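Local atomic coordinates of adenylosuccinate lyase (Francisella tularensis subsp. tularensis SCHU S4, PDB entry 4EEI), a protein that probably catalyses the release of fumarate from adenylosuccinate and from the succinyl-carboxamide intermediate of purine biosynthesis, yielding AMP and the imidazole carboxamide nucleotide. Residues S353-Y356 with L357-V361; D410-G413 with I414-Y418. One frame throughout, in Å; residues are numbered along the deposited sequence.

Interaction 1: residues S353-Y356 with L357-V361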
ATOM      1  N   SER B 353     -22.225  35.214  16.117  1.00 49.26           N
ATOM      2  CA  SER B 353     -21.297  36.091  16.823  1.00 50.87           C
ATOM      3  C   SER B 353     -20.143  36.515  15.927  1.00 47.42           C
ATOM      4  O   SER B 353     -19.764  37.690  15.904  1.00 44.64           O
ATOM      5  CB  SER B 353     -20.773  35.415  18.086  1.00 55.68           C
ATOM      6  OG  SER B 353     -21.815  35.246  19.025  1.00 60.03           O
ATOM      7  N   SER B 354     -19.593  35.563  15.179  1.00 43.82           N
ATOM      8  CA  SER B 354     -18.530  35.886  14.236  1.00 41.29           C
ATOM      9  C   SER B 354     -19.031  36.863  13.176  1.00 40.70           C
ATOM     10  O   SER B 354     -18.302  37.761  12.762  1.00 41.10           O
ATOM     11  CB  SER B 354     -17.967  34.632  13.569  1.00 39.92           C
ATOM     12  OG  SER B 354     -16.975  34.985  12.620  1.00 40.61           O
ATOM     13  N   PHE B 355     -20.280  36.692  12.750  1.00 39.31           N
ATOM     14  CA  PHE B 355     -20.855  37.597  11.766  1.00 36.30           C
ATOM     15  C   PHE B 355     -20.887  39.019  12.314  1.00 39.84           C
ATOM     16  O   PHE B 355     -20.346  39.943  11.698  1.00 39.37           O
ATOM     17  CB  PHE B 355     -22.258  37.151  11.354  1.00 37.95           C
ATOM     18  CG  PHE B 355     -22.986  38.171  10.527  1.00 37.82           C
ATOM     19  CD1 PHE B 355     -22.698  38.320   9.177  1.00 37.45           C
ATOM     20  CD2 PHE B 355     -23.935  39.004  11.104  1.00 38.79           C
ATOM     21  CE1 PHE B 355     -23.355  39.268   8.412  1.00 37.28           C
ATOM     22  CE2 PHE B 355     -24.594  39.955  10.347  1.00 40.50           C
ATOM     23  CZ  PHE B 355     -24.300  40.087   8.998  1.00 40.41           C
ATOM     24  N   TYR B 356     -21.508  39.180  13.478  1.00 40.31           N
ATOM     25  CA  TYR B 356     -21.604  40.479  14.139  1.00 42.93           C
ATOM     26  C   TYR B 356     -20.247  41.057  14.519  1.00 43.94           C
ATOM     27  O   TYR B 356     -20.061  42.272  14.480  1.00 45.67           O
ATOM     28  CB  TYR B 356     -22.487  40.381  15.382  1.00 44.72           C
ATOM     29  CG  TYR B 356     -23.935  40.141  15.052  1.00 46.33           C
ATOM     30  CD1 TYR B 356     -24.619  40.993  14.197  1.00 46.93           C
ATOM     31  CD2 TYR B 356     -24.611  39.050  15.573  1.00 44.39           C
ATOM     32  CE1 TYR B 356     -25.942  40.774  13.883  1.00 45.65           C
ATOM     33  CE2 TYR B 356     -25.931  38.822  15.264  1.00 44.54           C
ATOM     34  CZ  TYR B 356     -26.593  39.685  14.421  1.00 48.46           C
ATOM     35  OH  TYR B 356     -27.916  39.454  14.117  1.00 48.10           O
ATOM     36  N   LEU B 357     -19.308  40.198  14.907  1.00 43.20           N
ATOM     37  CA  LEU B 357     -17.973  40.680  15.248  1.00 47.91           C
ATOM     38  C   LEU B 357     -17.340  41.336  14.027  1.00 46.42           C
ATOM     39  O   LEU B 357     -16.852  42.465  14.100  1.00 45.79           O
ATOM     40  CB  LEU B 357     -17.083  39.546  15.767  1.00 48.75           C
ATOM     41  CG  LEU B 357     -15.658  39.970  16.131  1.00 52.55           C
ATOM     42  CD1 LEU B 357     -15.675  41.196  17.025  1.00 56.04           C
ATOM     43  CD2 LEU B 357     -14.908  38.847  16.813  1.00 55.60           C
ATOM     44  N   HIS B 358     -17.365  40.616  12.908  1.00 41.69           N
ATOM     45  CA  HIS B 358     -16.860  41.137  11.646  1.00 41.40           C
ATOM     46  C   HIS B 358     -17.611  42.390  11.220  1.00 42.78           C
ATOM     47  O   HIS B 358     -17.010  43.341  10.719  1.00 44.11           O
ATOM     48  CB  HIS B 358     -16.967  40.082  10.548  1.00 39.02           C
ATOM     49  CG  HIS B 358     -15.881  39.054  10.588  1.00 44.69           C
ATOM     50  ND1 HIS B 358     -15.959  37.917  11.366  1.00 45.31           N
ATOM     51  CD2 HIS B 358     -14.697  38.982   9.935  1.00 42.79           C
ATOM     52  CE1 HIS B 358     -14.868  37.191  11.188  1.00 44.26           C
ATOM     53  NE2 HIS B 358     -14.088  37.813  10.323  1.00 41.38           N
ATOM     54  N   PHE B 359     -18.925  42.396  11.408  1.00 42.79           N
ATOM     55  CA  PHE B 359     -19.693  43.572  11.039  1.00 45.25           C
ATOM     56  C   PHE B 359     -19.220  44.816  11.790  1.00 48.94           C
ATOM     57  O   PHE B 359     -19.041  45.883  11.193  1.00 48.70           O
ATOM     58  CB  PHE B 359     -21.192  43.363  11.255  1.00 45.43           C
ATOM     59  CG  PHE B 359     -22.031  44.376  10.538  1.00 48.42           C
ATOM     60  CD1 PHE B 359     -22.463  44.137   9.241  1.00 48.41           C
ATOM     61  CD2 PHE B 359     -22.339  45.590  11.131  1.00 52.44           C
ATOM     62  CE1 PHE B 359     -23.213  45.077   8.560  1.00 51.97           C
ATOM     63  CE2 PHE B 359     -23.088  46.540  10.457  1.00 53.63           C
ATOM     64  CZ  PHE B 359     -23.527  46.282   9.169  1.00 52.65           C
ATOM     65  N   LEU B 360     -19.012  44.686  13.096  1.00 48.02           N
ATOM     66  CA  LEU B 360     -18.613  45.837  13.902  1.00 50.80           C
ATOM     67  C   LEU B 360     -17.189  46.265  13.568  1.00 54.11           C
ATOM     68  O   LEU B 360     -16.892  47.459  13.472  1.00 53.49           O
ATOM     69  CB  LEU B 360     -18.739  45.532  15.396  1.00 53.35           C
ATOM     70  CG  LEU B 360     -20.152  45.285  15.929  1.00 52.38           C
ATOM     71  CD1 LEU B 360     -20.125  45.033  17.426  1.00 54.12           C
ATOM     72  CD2 LEU B 360     -21.050  46.461  15.608  1.00 54.29           C
ATOM     73  N   VAL B 361     -16.313  45.280  13.388  1.00 49.67           N
ATOM     74  CA  VAL B 361     -14.929  45.546  13.012  1.00 50.32           C
ATOM     75  C   VAL B 361     -14.886  46.338  11.707  1.00 50.69           C
ATOM     76  O   VAL B 361     -14.210  47.361  11.612  1.00 52.84           O
ATOM     77  CB  VAL B 361     -14.132  44.233  12.864  1.00 48.48           C
ATOM     78  CG1 VAL B 361     -12.796  44.482  12.170  1.00 49.23           C
ATOM     79  CG2 VAL B 361     -13.908  43.589  14.225  1.00 49.05           C
TER

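Interaction 2: residues D410-G413 with I414-Y418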
ATOM      1  N   ASP B 410     -32.604  37.062  10.653  1.00 47.94           N
ATOM      2  CA  ASP B 410     -33.624  36.037  10.807  1.00 49.13           C
ATOM      3  C   ASP B 410     -33.295  34.922   9.825  1.00 45.39           C
ATOM      4  O   ASP B 410     -32.246  34.951   9.186  1.00 40.84           O
ATOM      5  CB  ASP B 410     -35.019  36.604  10.539  1.00 53.88           C
ATOM      6  CG  ASP B 410     -35.116  37.308   9.203  1.00 57.15           C
ATOM      7  OD1 ASP B 410     -34.089  37.406   8.502  1.00 53.99           O
ATOM      8  OD2 ASP B 410     -36.224  37.765   8.854  1.00 60.11           O
ATOM      9  N   PHE B 411     -34.180  33.942   9.700  1.00 45.52           N
ATOM     10  CA  PHE B 411     -33.918  32.825   8.801  1.00 45.74           C
ATOM     11  C   PHE B 411     -33.619  33.295   7.382  1.00 44.84           C
ATOM     12  O   PHE B 411     -32.625  32.887   6.783  1.00 42.88           O
ATOM     13  CB  PHE B 411     -35.081  31.833   8.796  1.00 49.06           C
ATOM     14  CG  PHE B 411     -34.765  30.542   8.098  1.00 47.57           C
ATOM     15  CD1 PHE B 411     -33.830  29.669   8.623  1.00 45.03           C
ATOM     16  CD2 PHE B 411     -35.396  30.208   6.913  1.00 51.05           C
ATOM     17  CE1 PHE B 411     -33.533  28.482   7.983  1.00 42.00           C
ATOM     18  CE2 PHE B 411     -35.104  29.022   6.267  1.00 48.55           C
ATOM     19  CZ  PHE B 411     -34.171  28.158   6.803  1.00 40.50           C
ATOM     20  N   GLU B 412     -34.471  34.172   6.862  1.00 46.31           N
ATOM     21  CA  GLU B 412     -34.321  34.681   5.503  1.00 51.76           C
ATOM     22  C   GLU B 412     -33.020  35.455   5.327  1.00 46.59           C
ATOM     23  O   GLU B 412     -32.344  35.322   4.310  1.00 43.92           O
ATOM     24  CB  GLU B 412     -35.507  35.573   5.133  1.00 61.99           C
ATOM     25  CG  GLU B 412     -36.787  34.815   4.821  1.00 75.46           C
ATOM     26  CD  GLU B 412     -37.711  35.589   3.901  1.00 89.73           C
ATOM     27  OE1 GLU B 412     -37.570  36.828   3.815  1.00 93.25           O
ATOM     28  OE2 GLU B 412     -38.579  34.957   3.260  1.00 95.51           O
ATOM     29  N   GLY B 413     -32.670  36.263   6.322  1.00 44.74           N
ATOM     30  CA  GLY B 413     -31.421  37.009   6.285  1.00 43.20           C
ATOM     31  C   GLY B 413     -30.213  36.089   6.371  1.00 40.75           C
ATOM     32  O   GLY B 413     -29.200  36.282   5.683  1.00 38.30           O
ATOM     33  N   ILE B 414     -30.311  35.080   7.232  1.00 37.21           N
ATOM     34  CA  ILE B 414     -29.239  34.089   7.366  1.00 35.94           C
ATOM     35  C   ILE B 414     -29.000  33.390   6.025  1.00 35.47           C
ATOM     36  O   ILE B 414     -27.859  33.187   5.607  1.00 32.94           O
ATOM     37  CB  ILE B 414     -29.586  33.059   8.464  1.00 38.89           C
ATOM     38  CG1 ILE B 414     -29.417  33.687   9.850  1.00 40.29           C
ATOM     39  CG2 ILE B 414     -28.733  31.799   8.339  1.00 31.54           C
ATOM     40  CD1 ILE B 414     -29.968  32.833  10.977  1.00 38.32           C
ATOM     41  N   LYS B 415     -30.086  33.027   5.349  1.00 35.75           N
ATOM     42  CA  LYS B 415     -29.983  32.415   4.028  1.00 37.67           C
ATOM     43  C   LYS B 415     -29.322  33.363   3.035  1.00 36.40           C
ATOM     44  O   LYS B 415     -28.470  32.957   2.250  1.00 34.07           O
ATOM     45  CB  LYS B 415     -31.367  31.991   3.523  1.00 42.67           C
ATOM     46  CG  LYS B 415     -31.618  30.497   3.629  1.00 45.80           C
ATOM     47  CD  LYS B 415     -33.099  30.150   3.531  1.00 53.70           C
ATOM     48  CE  LYS B 415     -33.709  30.588   2.216  1.00 59.46           C
ATOM     49  NZ  LYS B 415     -35.134  30.136   2.085  1.00 63.71           N
ATOM     50  N   LYS B 416     -29.718  34.631   3.086  1.00 35.70           N
ATOM     51  CA  LYS B 416     -29.155  35.656   2.214  1.00 38.61           C
ATOM     52  C   LYS B 416     -27.667  35.804   2.410  1.00 37.13           C
ATOM     53  O   LYS B 416     -26.927  36.088   1.467  1.00 37.69           O
ATOM     54  CB  LYS B 416     -29.788  37.006   2.524  1.00 41.51           C
ATOM     55  CG  LYS B 416     -30.643  37.562   1.417  1.00 53.32           C
ATOM     56  CD  LYS B 416     -31.925  36.775   1.298  1.00 56.28           C
ATOM     57  CE  LYS B 416     -32.888  37.438   0.324  1.00 60.54           C
ATOM     58  NZ  LYS B 416     -34.254  37.542   0.906  1.00 60.37           N
ATOM     59  N   THR B 417     -27.234  35.633   3.652  1.00 34.23           N
ATOM     60  CA  THR B 417     -25.847  35.887   4.015  1.00 33.30           C
ATOM     61  C   THR B 417     -24.949  34.728   3.625  1.00 31.85           C
ATOM     62  O   THR B 417     -23.926  34.913   2.964  1.00 34.33           O
ATOM     63  CB  THR B 417     -25.723  36.161   5.527  1.00 33.51           C
ATOM     64  OG1 THR B 417     -26.511  37.310   5.866  1.00 35.95           O
ATOM     65  CG2 THR B 417     -24.277  36.414   5.924  1.00 35.78           C
ATOM     66  N   TYR B 418     -25.336  33.525   4.026  1.00 30.04           N
ATOM     67  CA  TYR B 418     -24.445  32.384   3.920  1.00 28.25           C
ATOM     68  C   TYR B 418     -24.537  31.652   2.589  1.00 30.48           C
ATOM     69  O   TYR B 418     -23.768  30.725   2.334  1.00 30.62           O
ATOM     70  CB  TYR B 418     -24.685  31.440   5.093  1.00 28.50           C
ATOM     71  CG  TYR B 418     -24.267  32.052   6.405  1.00 30.73           C
ATOM     72  CD1 TYR B 418     -22.940  32.028   6.802  1.00 27.83           C
ATOM     73  CD2 TYR B 418     -25.193  32.667   7.238  1.00 33.24           C
ATOM     74  CE1 TYR B 418     -22.543  32.583   7.996  1.00 29.76           C
ATOM     75  CE2 TYR B 418     -24.803  33.233   8.438  1.00 32.55           C
ATOM     76  CZ  TYR B 418     -23.475  33.189   8.809  1.00 32.55           C
ATOM     77  OH  TYR B 418     -23.070  33.744  10.002  1.00 33.57           O
TER

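Interaction 1: residues S353-Y356 with L357-V361
His358 meets Ser354 one turn back along the alpha-helix 352-363, and the pair illustrates a side chain folding back on its own helix. The carbonyl oxygen Ser354 O takes two donors from the same residue. His358 N, 3.0 Å from Ser354 O, makes the ordinary i to i+4 bond, while His358 ND1 lies 2.7 Å from Ser354 O with an N-H...O angle of 160°. The two donors arrive from opposite faces of the carbonyl plane, and the oxygen sits within the plane of the imidazole. With CG beside the backbone N (chi1 -79°), the ring hangs back toward the preceding turn. ND1 donates to Ser354 O and NE2 bonds to Gly91 N of the second subunit, so the imidazole is held at both nitrogens and its rotation is fixed; Phe90 of that subunit meets the ring edge to face. On another side of the helix, Phe355 CZ comes within 4.5 Å of Phe359 CD1, a loose apolar contact. Tyr356 is turned into the interior, where its hydroxyl bonds to Ser389 and its ring stacks with Phe388, while Leu360 packs on helices 368-381 and 388-400. Phe355 CD2 stands 3.7 Å above the plane of the Tyr356 ring, offset toward its rim.

Interaction 2: residues D410-G413 with I414-Y418
An N-cap starts the short helix 411-418, whose first turn is fastened to its second by Ile414 N bonding to Asp410 O at 2.8 Å. The Asp410 side chain reaches forward over the first turn: OD1 accepts from Gly413 N at 2.8 Å, the donor lying above the carboxylate plane. A chi1 of 53° swings the carboxylate to this amide, which would otherwise have no acceptor from a preceding helical turn. Ile414 leans on the capping residue as well, its CG1 3.2 Å from Asp410 O. This alpha-helix follows the loop carrying Met409, against which Ile414 packs, and lies beside strand 135-140, where Ile135 touches Phe411, Ile414 and Lys415. One turn apart, Phe411 and Lys415 cross obliquely, with the methylene Lys415 CD 3.6 Å from Phe411 CE2. The aromatic ring also has a cation-pi partner in Arg346. On the more exposed side, Glu412 OE1 and Lys416 NZ stand 4.5 Å apart, too far for a salt bridge, although their opposite charges probably still attract. Further along, Gly413 O is gripped twice by Thr417, from opposite faces of its carbonyl plane: by the backbone N and by the hydroxyl, Thr417 OG1 being 2.9 Å from Gly413 O. Placing OG1 beside its own backbone N (chi1 -60°) directs the hydroxyl to that carbonyl.

How the interactions relate
From the N terminus, interaction 1 comes first, within helix 352-363, and is complete before interaction 2 begins within helix 411-418. Each closes only a turn of its own helix, so they stand in series and neither nests nor crosses. Between them the chain runs through helices 368-381 and 388-400 before returning, which brings the two centres about 15 Å apart. The helices then touch directly: Phe355 CB lies 3.8 Å from Tyr418 OH, and Phe355 CE1 lies 3.9 Å from Thr417 CG2. Met409 packs against both helices, and Cys188 of the second subunit reaches Phe355, Thr417 and Tyr418, joining this helical region to the assembly.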